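Local coordinates for protein D-mandelate dehydrogenase (Rhodotorula graminis, PDB 2W2K) that probably interconverts D-2-hydroxyacids such as D-mandelate and the matching 2-oxoacids, using a nicotinamide adenine dinucleotide as cofactor, at residues A54-A59 against T322-F327; V6-D11 against D18-F23; E317-T322 against L334-G339. All coordinates share one frame; numbering follows the deposited sequence.

In the fold
Helix 310-330 supplies one side of contacts 1 and 3 and borders contact 2. In contact 1 it lies over strand 54-57, and in contact 3, whose centre is about 6 Å away, it is covered by the loop that follows it. Contact 2, centred about 8 Å from contact 1, shares its parallel sheet, where Ala-54 O and Leu-7 N, 3.0 Å apart, probably hydrogen-bond. Contacts 2 and 3, centred about 14 Å apart, still meet, with Phe-23 CE1 3.6 Å from Met-321 O. Contacts 1 and 2 lie away from the NAD(+) site, which holds no cofactor in this chain; in contact 3 the Thr-336 side chain is about 11 Å from that of its Ala-173.

Contact 1 of 3, residues A54-A59 against T322-F327; sequences AIIKLA and TNIDRF
Ile-324 delivers both of its branches to the strand, and the packing is densest at their ends. CD1 sits over the Ile-56 side chain, 3.8 Å from Ile-56 CB and almost as close to CG1 and CD1 of that residue, the two isoleucines meeting at a slant. The same methyl also rests 3.7 Å from Ile-55 O. With CG1 beside the backbone N (chi1 -67°), CG2 is left trans to that nitrogen and reaches Ala-54, where CG2 and Ala-54 CB lie 4.0 Å apart. No hydrogen bond crosses the interface, and all four touching residues are buried. The outward side of the helix is different in kind: Asp-325 and Arg-326 are partly exposed and make polar links, Asp-325 a salt bridge to Lys-26 and Arg-326 a hydrogen bond to Pro-333 O. Local axes of 54-57 and 322-327 pass 9.9 Å apart and run nearly antiparallel (164°). A C-terminal helix laid on the parallel sheet that the N-terminal part of the chain builds, after the chain has passed through the NAD-binding domain, is a hallmark of the D-isomer specific 2-hydroxyacid dehydrogenases.

Contact 2 of 3, residues V6-D11 against D18-F23; sequences VLLLGD and DLWSDF
Val-6 and Leu-8, two apart on the strand, meet Phe-23 and Trp-20, about one helical turn apart. Val-6 brings CG1 to the rim of the Phe-23 ring, close to the ring plane and 4.1 Å from Phe-23 CE2, the two side chains approaching from opposite directions. The second pair joins Leu-8 CD2 to Trp-20 CZ2, also at 4.1 Å, so the six-membered part of the indole does the touching. Trp-20 CB does not aim at the strand; placing CG trans to the backbone N (chi1 -175°) swings the ring system in so that its far end makes the approach. Phe-23, whose CB already points at the strand, has a similar first torsion. This is the inner face of a beta-alpha-beta unit: strand 5-8, helix 17-26 and strand 28-31, with the two strands parallel and hydrogen-bonded to each other through Val-6 and Leu-8. Further side chains line the rings. Val-29 of strand 28-31 touches both aromatics, Ile-56 of strand 54-57 packs on Phe-23, and Pro-12 and Ala-13 of the connecting loop touch Trp-20. Met-321 of helix 310-330 also packs on both rings and on Leu-19. Phe-27 meets the Phe-23 ring with planes at about 45°. Farther out, on the partly exposed side of helix 17-26, Asp-22 forms a salt bridge with Lys-26.

Contact 3 of 3, residues E317-T322 against L334-G339; sequences ERLTMT and LLTPAG
Leu-335 lays a single methyl, CD1, across two residues of the helix one turn apart. It comes 3.9 Å from Thr-322 CG2 and 4.1 Å from Leu-319 CD2, and in both pairs the side chains cross obliquely. Leu-335 points its CB at the helix, whereas Leu-319 and Thr-322 leave the backbone more nearly tangentially; the end of Leu-319 turns in toward the loop, while Thr-322 meets it through CG2. Leu-319 CD2 also comes within 4.5 Å of Thr-336 CG2, a looser approach.

The hydroxyl of Thr-322 probably helps set its rotation. Thr-322 OG1 lies beside the backbone N (chi1 -57°) and bonds back to Arg-318 O at 2.8 Å, with a C=O...OG1 angle of 145° and the donor tilted 30° from the carbonyl plane. Thr-322 N bonds to that same oxygen from the opposite face of the plane. Arg-318 O thus has two donors, and the OG1 bond is consistent with the rotation that leaves CG2 trans to the backbone N, facing Leu-335. The polar end of Thr-336 is turned to a hydrogen bond with Asn-108 O, tying the loop to the segment after strand 105-107 while its methyl faces the helix.

Leu-319 and Thr-336 are buried, Thr-322 and Leu-335 partly exposed. Past helix 310-330 the C-terminal end turns back onto that helix and edge strand 105-107 of the five-stranded parallel sheet, adding to the domain first built by the N-terminal part of the chain: Thr-336 touches Ala-107, and Ala-338 shares a backbone hydrogen bond with Phe-106. On other faces of the helix, Met-321 packs on helix 17-26, Thr-320 touches Leu-58 after strand 54-57, and the Glu-317 carboxylate accepts bonds from the backbone N of Arg-14, His-15 and Leu-16, just ahead of helix 17-26.

Contact 1 of 3, residues A54-A59 against T322-F327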
loop_
_atom_site.group_PDB
_atom_site.type_symbol
_atom_site.label_atom_id
_atom_site.label_comp_id
_atom_site.label_asym_id
_atom_site.label_seq_id
_atom_site.Cartn_x
_atom_site.Cartn_y
_atom_site.Cartn_z
ATOM N N ALA B 54 -18.127 23.157 -30.484
ATOM C CA ALA B 54 -17.459 22.207 -29.584
ATOM C C ALA B 54 -18.412 21.590 -28.543
ATOM O O ALA B 54 -19.516 22.126 -28.282
ATOM C CB ALA B 54 -16.243 22.909 -28.862
ATOM N N ILE B 55 -17.981 20.456 -27.965
ATOM C CA ILE B 55 -18.602 19.843 -26.807
ATOM C C ILE B 55 -17.504 19.618 -25.731
ATOM O O ILE B 55 -16.402 19.152 -26.070
ATOM C CB ILE B 55 -19.237 18.439 -27.171
ATOM C CG1 ILE B 55 -20.343 18.562 -28.243
ATOM C CG2 ILE B 55 -19.799 17.765 -25.903
ATOM C CD1 ILE B 55 -20.475 17.269 -29.129
ATOM N N ILE B 56 -17.824 19.901 -24.462
ATOM C CA ILE B 56 -16.933 19.640 -23.298
ATOM C C ILE B 56 -17.609 18.791 -22.183
ATOM O O ILE B 56 -18.821 18.938 -21.886
ATOM C CB ILE B 56 -16.348 21.012 -22.710
ATOM C CG1 ILE B 56 -15.065 20.780 -21.867
ATOM C CG2 ILE B 56 -17.442 21.842 -22.015
ATOM C CD1 ILE B 56 -14.263 22.063 -21.441
ATOM N N LYS B 57 -16.819 17.895 -21.589
ATOM C CA LYS B 57 -17.296 16.931 -20.563
ATOM C C LYS B 57 -16.201 16.888 -19.475
ATOM O O LYS B 57 -15.127 16.261 -19.667
ATOM C CB LYS B 57 -17.520 15.549 -21.237
ATOM C CG LYS B 57 -18.241 14.438 -20.357
ATOM C CD LYS B 57 -18.145 13.075 -21.086
ATOM C CE LYS B 57 -18.866 11.894 -20.384
ATOM N NZ LYS B 57 -18.284 11.484 -19.050
ATOM N N LEU B 58 -16.454 17.578 -18.350
ATOM C CA LEU B 58 -15.408 17.898 -17.348
ATOM C C LEU B 58 -15.042 16.781 -16.350
ATOM O O LEU B 58 -14.022 16.884 -15.637
ATOM C CB LEU B 58 -15.786 19.184 -16.578
ATOM C CG LEU B 58 -15.863 20.473 -17.430
ATOM C CD1 LEU B 58 -16.595 21.602 -16.672
ATOM C CD2 LEU B 58 -14.497 20.948 -17.812
ATOM N N ALA B 59 -15.867 15.734 -16.283
ATOM C CA ALA B 59 -15.643 14.626 -15.351
ATOM C C ALA B 59 -16.182 13.314 -15.930
ATOM O O ALA B 59 -17.128 13.312 -16.716
ATOM C CB ALA B 59 -16.309 14.902 -13.970
ATOM N N THR B 322 -8.082 23.576 -22.165
ATOM C CA THR B 322 -6.919 23.935 -22.993
ATOM C C THR B 322 -6.968 23.354 -24.408
ATOM O O THR B 322 -6.633 24.045 -25.380
ATOM C CB THR B 322 -5.553 23.566 -22.268
ATOM O OG1 THR B 322 -5.490 24.228 -20.988
ATOM C CG2 THR B 322 -4.343 23.971 -23.111
ATOM N N ASN B 323 -7.385 22.089 -24.530
ATOM C CA ASN B 323 -7.575 21.464 -25.846
ATOM C C ASN B 323 -8.500 22.283 -26.771
ATOM O O ASN B 323 -8.155 22.576 -27.945
ATOM C CB ASN B 323 -8.093 20.027 -25.692
ATOM C CG ASN B 323 -6.963 18.973 -25.533
ATOM O OD1 ASN B 323 -7.069 18.037 -24.711
ATOM N ND2 ASN B 323 -5.916 19.111 -26.315
ATOM N N ILE B 324 -9.662 22.667 -26.251
ATOM C CA ILE B 324 -10.660 23.416 -27.057
ATOM C C ILE B 324 -10.170 24.852 -27.411
ATOM O O ILE B 324 -10.348 25.334 -28.556
ATOM C CB ILE B 324 -12.061 23.387 -26.366
ATOM C CG1 ILE B 324 -12.642 21.949 -26.374
ATOM C CG2 ILE B 324 -13.048 24.353 -27.042
ATOM C CD1 ILE B 324 -13.836 21.759 -25.416
ATOM N N ASP B 325 -9.515 25.508 -26.454
ATOM C CA ASP B 325 -8.928 26.858 -26.668
ATOM C C ASP B 325 -7.866 26.829 -27.781
ATOM O O ASP B 325 -7.943 27.611 -28.747
ATOM C CB ASP B 325 -8.326 27.383 -25.345
ATOM C CG ASP B 325 -7.977 28.886 -25.375
ATOM O OD1 ASP B 325 -7.781 29.497 -26.451
ATOM O OD2 ASP B 325 -7.889 29.472 -24.282
ATOM N N ARG B 326 -6.885 25.933 -27.637
ATOM C CA ARG B 326 -5.867 25.688 -28.686
ATOM C C ARG B 326 -6.490 25.472 -30.084
ATOM O O ARG B 326 -6.121 26.155 -31.035
ATOM C CB ARG B 326 -4.968 24.495 -28.346
ATOM C CG ARG B 326 -3.983 24.763 -27.206
ATOM C CD ARG B 326 -3.235 23.480 -26.758
ATOM N NE ARG B 326 -2.431 22.868 -27.824
ATOM C CZ ARG B 326 -1.132 23.093 -28.055
ATOM N NH1 ARG B 326 -0.437 23.935 -27.297
ATOM N NH2 ARG B 326 -0.529 22.457 -29.056
ATOM N N PHE B 327 -7.428 24.521 -30.183
ATOM C CA PHE B 327 -7.966 24.040 -31.469
ATOM C C PHE B 327 -8.940 25.019 -32.163
ATOM O O PHE B 327 -8.964 25.092 -33.395
ATOM C CB PHE B 327 -8.636 22.661 -31.259
ATOM C CG PHE B 327 -8.812 21.855 -32.528
ATOM C CD1 PHE B 327 -7.734 21.169 -33.102
ATOM C CD2 PHE B 327 -10.065 21.767 -33.146
ATOM C CE1 PHE B 327 -7.890 20.411 -34.268
ATOM C CE2 PHE B 327 -10.235 21.000 -34.321
ATOM C CZ PHE B 327 -9.148 20.320 -34.880
#

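Contact 2 of 3, residues V6-D11 against D18-F23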
loop_
_atom_site.group_PDB
_atom_site.type_symbol
_atom_site.label_atom_id
_atom_site.label_comp_id
_atom_site.label_asym_id
_atom_site.label_seq_id
_atom_site.Cartn_x
_atom_site.Cartn_y
_atom_site.Cartn_z
ATOM N N VAL B 6 -20.179 26.361 -27.199
ATOM C CA VAL B 6 -19.739 25.074 -26.589
ATOM C C VAL B 6 -20.874 24.416 -25.770
ATOM O O VAL B 6 -21.386 25.016 -24.804
ATOM C CB VAL B 6 -18.467 25.290 -25.684
ATOM C CG1 VAL B 6 -17.956 23.960 -25.062
ATOM C CG2 VAL B 6 -17.330 26.007 -26.462
ATOM N N LEU B 7 -21.283 23.194 -26.161
ATOM C CA LEU B 7 -22.287 22.438 -25.401
ATOM C C LEU B 7 -21.619 21.806 -24.165
ATOM O O LEU B 7 -20.644 21.075 -24.318
ATOM C CB LEU B 7 -22.916 21.323 -26.280
ATOM C CG LEU B 7 -24.079 20.548 -25.608
ATOM C CD1 LEU B 7 -25.304 21.454 -25.505
ATOM C CD2 LEU B 7 -24.422 19.301 -26.426
ATOM N N LEU B 8 -22.180 22.062 -22.973
ATOM C CA LEU B 8 -21.688 21.512 -21.685
ATOM C C LEU B 8 -22.492 20.283 -21.283
ATOM O O LEU B 8 -23.694 20.399 -21.056
ATOM C CB LEU B 8 -21.802 22.576 -20.571
ATOM C CG LEU B 8 -21.448 22.163 -19.125
ATOM C CD1 LEU B 8 -19.995 21.620 -19.037
ATOM C CD2 LEU B 8 -21.624 23.318 -18.164
ATOM N N LEU B 9 -21.837 19.110 -21.227
ATOM C CA LEU B 9 -22.474 17.856 -20.811
ATOM C C LEU B 9 -22.352 17.657 -19.302
ATOM O O LEU B 9 -21.276 17.301 -18.781
ATOM C CB LEU B 9 -21.874 16.630 -21.534
ATOM C CG LEU B 9 -22.005 16.423 -23.044
ATOM C CD1 LEU B 9 -21.346 15.061 -23.433
ATOM C CD2 LEU B 9 -23.459 16.489 -23.533
ATOM N N GLY B 10 -23.453 17.892 -18.597
ATOM C CA GLY B 10 -23.449 17.782 -17.133
ATOM C C GLY B 10 -22.917 19.000 -16.382
ATOM O O GLY B 10 -22.957 20.130 -16.905
ATOM N N ASP B 11 -22.399 18.766 -15.166
ATOM C CA ASP B 11 -21.983 19.847 -14.247
ATOM C C ASP B 11 -20.833 20.754 -14.774
ATOM O O ASP B 11 -19.949 20.293 -15.504
ATOM C CB ASP B 11 -21.547 19.265 -12.883
ATOM C CG ASP B 11 -22.720 18.791 -12.008
ATOM O OD1 ASP B 11 -23.892 19.093 -12.306
ATOM O OD2 ASP B 11 -22.445 18.093 -11.007
ATOM N N ASP B 18 -10.555 30.045 -11.842
ATOM C CA ASP B 18 -9.963 31.070 -12.761
ATOM C C ASP B 18 -9.936 30.665 -14.253
ATOM O O ASP B 18 -10.326 31.452 -15.133
ATOM C CB ASP B 18 -8.533 31.456 -12.334
ATOM C CG ASP B 18 -8.478 32.202 -10.983
ATOM O OD1 ASP B 18 -9.479 32.805 -10.553
ATOM O OD2 ASP B 18 -7.395 32.194 -10.362
ATOM N N LEU B 19 -9.487 29.440 -14.546
ATOM C CA LEU B 19 -9.488 28.944 -15.925
ATOM C C LEU B 19 -10.915 28.801 -16.485
ATOM O O LEU B 19 -11.144 29.120 -17.653
ATOM C CB LEU B 19 -8.726 27.615 -16.053
ATOM C CG LEU B 19 -8.240 27.220 -17.466
ATOM C CD1 LEU B 19 -7.225 28.238 -18.026
ATOM C CD2 LEU B 19 -7.651 25.782 -17.466
ATOM N N TRP B 20 -11.868 28.361 -15.653
ATOM C CA TRP B 20 -13.293 28.284 -16.065
ATOM C C TRP B 20 -13.937 29.659 -16.349
ATOM O O TRP B 20 -14.753 29.783 -17.284
ATOM C CB TRP B 20 -14.128 27.446 -15.057
ATOM C CG TRP B 20 -15.631 27.152 -15.404
ATOM C CD1 TRP B 20 -16.723 27.469 -14.634
ATOM C CD2 TRP B 20 -16.153 26.440 -16.552
ATOM N NE1 TRP B 20 -17.893 27.022 -15.245
ATOM C CE2 TRP B 20 -17.568 26.390 -16.416
ATOM C CE3 TRP B 20 -15.565 25.845 -17.682
ATOM C CZ2 TRP B 20 -18.400 25.786 -17.381
ATOM C CZ3 TRP B 20 -16.407 25.236 -18.648
ATOM C CH2 TRP B 20 -17.796 25.208 -18.480
ATOM N N SER B 21 -13.625 30.677 -15.536
ATOM C CA SER B 21 -14.112 32.043 -15.817
ATOM C C SER B 21 -13.560 32.578 -17.144
ATOM O O SER B 21 -14.310 33.179 -17.930
ATOM C CB SER B 21 -13.794 33.004 -14.647
ATOM O OG SER B 21 -14.542 32.625 -13.497
ATOM N N ASP B 22 -12.264 32.344 -17.396
ATOM C CA ASP B 22 -11.606 32.650 -18.694
ATOM C C ASP B 22 -12.314 31.972 -19.882
ATOM O O ASP B 22 -12.564 32.598 -20.941
ATOM C CB ASP B 22 -10.103 32.265 -18.637
ATOM C CG ASP B 22 -9.348 32.595 -19.912
ATOM O OD1 ASP B 22 -9.148 33.802 -20.207
ATOM O OD2 ASP B 22 -8.914 31.648 -20.620
ATOM N N PHE B 23 -12.643 30.697 -19.693
ATOM C CA PHE B 23 -13.310 29.864 -20.729
ATOM C C PHE B 23 -14.676 30.463 -21.075
ATOM O O PHE B 23 -15.022 30.575 -22.253
ATOM C CB PHE B 23 -13.447 28.393 -20.244
ATOM C CG PHE B 23 -13.728 27.382 -21.366
ATOM C CD1 PHE B 23 -12.682 26.872 -22.131
ATOM C CD2 PHE B 23 -15.037 26.935 -21.637
ATOM C CE1 PHE B 23 -12.913 25.937 -23.149
ATOM C CE2 PHE B 23 -15.287 25.970 -22.682
ATOM C CZ PHE B 23 -14.217 25.492 -23.438
#

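Contact 3 of 3, residues E317-T322 against L334-G339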
loop_
_atom_site.group_PDB
_atom_site.type_symbol
_atom_site.label_atom_id
_atom_site.label_comp_id
_atom_site.label_asym_id
_atom_site.label_seq_id
_atom_site.Cartn_x
_atom_site.Cartn_y
_atom_site.Cartn_z
ATOM N N GLU B 317 -9.876 18.877 -15.883
ATOM C CA GLU B 317 -10.364 20.247 -16.169
ATOM C C GLU B 317 -9.366 21.063 -17.003
ATOM O O GLU B 317 -9.774 21.714 -17.979
ATOM C CB GLU B 317 -10.744 20.976 -14.853
ATOM C CG GLU B 317 -11.973 20.320 -14.176
ATOM C CD GLU B 317 -12.614 21.137 -13.039
ATOM O OE1 GLU B 317 -12.104 22.229 -12.685
ATOM O OE2 GLU B 317 -13.646 20.647 -12.499
ATOM N N ARG B 318 -8.069 21.025 -16.651
ATOM C CA ARG B 318 -7.041 21.757 -17.447
ATOM C C ARG B 318 -6.937 21.252 -18.902
ATOM O O ARG B 318 -6.910 22.062 -19.836
ATOM C CB ARG B 318 -5.640 21.712 -16.782
ATOM C CG ARG B 318 -4.577 22.644 -17.492
ATOM C CD ARG B 318 -3.147 22.408 -16.941
ATOM N NE ARG B 318 -2.554 21.162 -17.447
ATOM C CZ ARG B 318 -1.935 21.029 -18.626
ATOM N NH1 ARG B 318 -1.813 22.063 -19.467
ATOM N NH2 ARG B 318 -1.428 19.855 -18.975
ATOM N N LEU B 319 -6.883 19.926 -19.103
ATOM C CA LEU B 319 -6.735 19.363 -20.465
ATOM C C LEU B 319 -7.962 19.643 -21.359
ATOM O O LEU B 319 -7.811 20.079 -22.513
ATOM C CB LEU B 319 -6.406 17.845 -20.412
ATOM C CG LEU B 319 -4.957 17.471 -20.011
ATOM C CD1 LEU B 319 -4.880 15.946 -19.796
ATOM C CD2 LEU B 319 -3.948 17.932 -21.074
ATOM N N THR B 320 -9.164 19.405 -20.838
ATOM C CA THR B 320 -10.396 19.648 -21.641
ATOM C C THR B 320 -10.509 21.111 -22.107
ATOM O O THR B 320 -10.746 21.368 -23.302
ATOM C CB THR B 320 -11.698 19.190 -20.924
ATOM O OG1 THR B 320 -11.803 19.805 -19.621
ATOM C CG2 THR B 320 -11.747 17.619 -20.799
ATOM N N MET B 321 -10.336 22.061 -21.175
ATOM C CA MET B 321 -10.445 23.502 -21.500
ATOM C C MET B 321 -9.337 23.961 -22.460
ATOM O O MET B 321 -9.617 24.643 -23.457
ATOM C CB MET B 321 -10.443 24.363 -20.225
ATOM C CG MET B 321 -11.696 24.214 -19.328
ATOM S SD MET B 321 -11.747 25.438 -17.973
ATOM C CE MET B 321 -11.557 24.409 -16.522
ATOM N N THR B 322 -8.082 23.576 -22.165
ATOM C CA THR B 322 -6.919 23.935 -22.993
ATOM C C THR B 322 -6.968 23.354 -24.408
ATOM O O THR B 322 -6.633 24.045 -25.380
ATOM C CB THR B 322 -5.553 23.566 -22.268
ATOM O OG1 THR B 322 -5.490 24.228 -20.988
ATOM C CG2 THR B 322 -4.343 23.971 -23.111
ATOM N N LEU B 334 -4.329 19.654 -30.953
ATOM C CA LEU B 334 -4.721 19.054 -29.658
ATOM C C LEU B 334 -3.507 18.425 -28.945
ATOM O O LEU B 334 -2.585 17.905 -29.594
ATOM C CB LEU B 334 -5.812 17.974 -29.875
ATOM C CG LEU B 334 -7.200 18.352 -30.460
ATOM C CD1 LEU B 334 -8.043 17.093 -30.856
ATOM C CD2 LEU B 334 -7.970 19.262 -29.505
ATOM N N LEU B 335 -3.508 18.498 -27.619
ATOM C CA LEU B 335 -2.448 17.907 -26.778
ATOM C C LEU B 335 -2.612 16.386 -26.647
ATOM O O LEU B 335 -1.617 15.638 -26.596
ATOM C CB LEU B 335 -2.458 18.556 -25.391
ATOM C CG LEU B 335 -2.159 20.060 -25.237
ATOM C CD1 LEU B 335 -2.527 20.558 -23.825
ATOM C CD2 LEU B 335 -0.701 20.403 -25.588
ATOM N N THR B 336 -3.869 15.938 -26.608
ATOM C CA THR B 336 -4.222 14.519 -26.351
ATOM C C THR B 336 -5.267 13.952 -27.328
ATOM O O THR B 336 -6.333 13.493 -26.912
ATOM C CB THR B 336 -4.701 14.282 -24.879
ATOM O OG1 THR B 336 -5.760 15.206 -24.541
ATOM C CG2 THR B 336 -3.540 14.446 -23.881
ATOM N N PRO B 337 -4.956 13.946 -28.640
ATOM C CA PRO B 337 -5.926 13.416 -29.593
ATOM C C PRO B 337 -6.111 11.910 -29.417
ATOM O O PRO B 337 -5.185 11.214 -28.956
ATOM C CB PRO B 337 -5.263 13.675 -30.946
ATOM C CG PRO B 337 -3.784 13.708 -30.641
ATOM C CD PRO B 337 -3.722 14.404 -29.313
ATOM N N ALA B 338 -7.313 11.438 -29.743
ATOM C CA ALA B 338 -7.596 10.014 -29.898
ATOM C C ALA B 338 -8.422 9.815 -31.163
ATOM O O ALA B 338 -9.430 10.520 -31.383
ATOM C CB ALA B 338 -8.335 9.455 -28.665
ATOM N N GLY B 339 -8.022 8.836 -31.981
ATOM C CA GLY B 339 -8.656 8.611 -33.279
ATOM C C GLY B 339 -7.994 9.489 -34.328
ATOM O O GLY B 339 -6.826 9.860 -34.169
#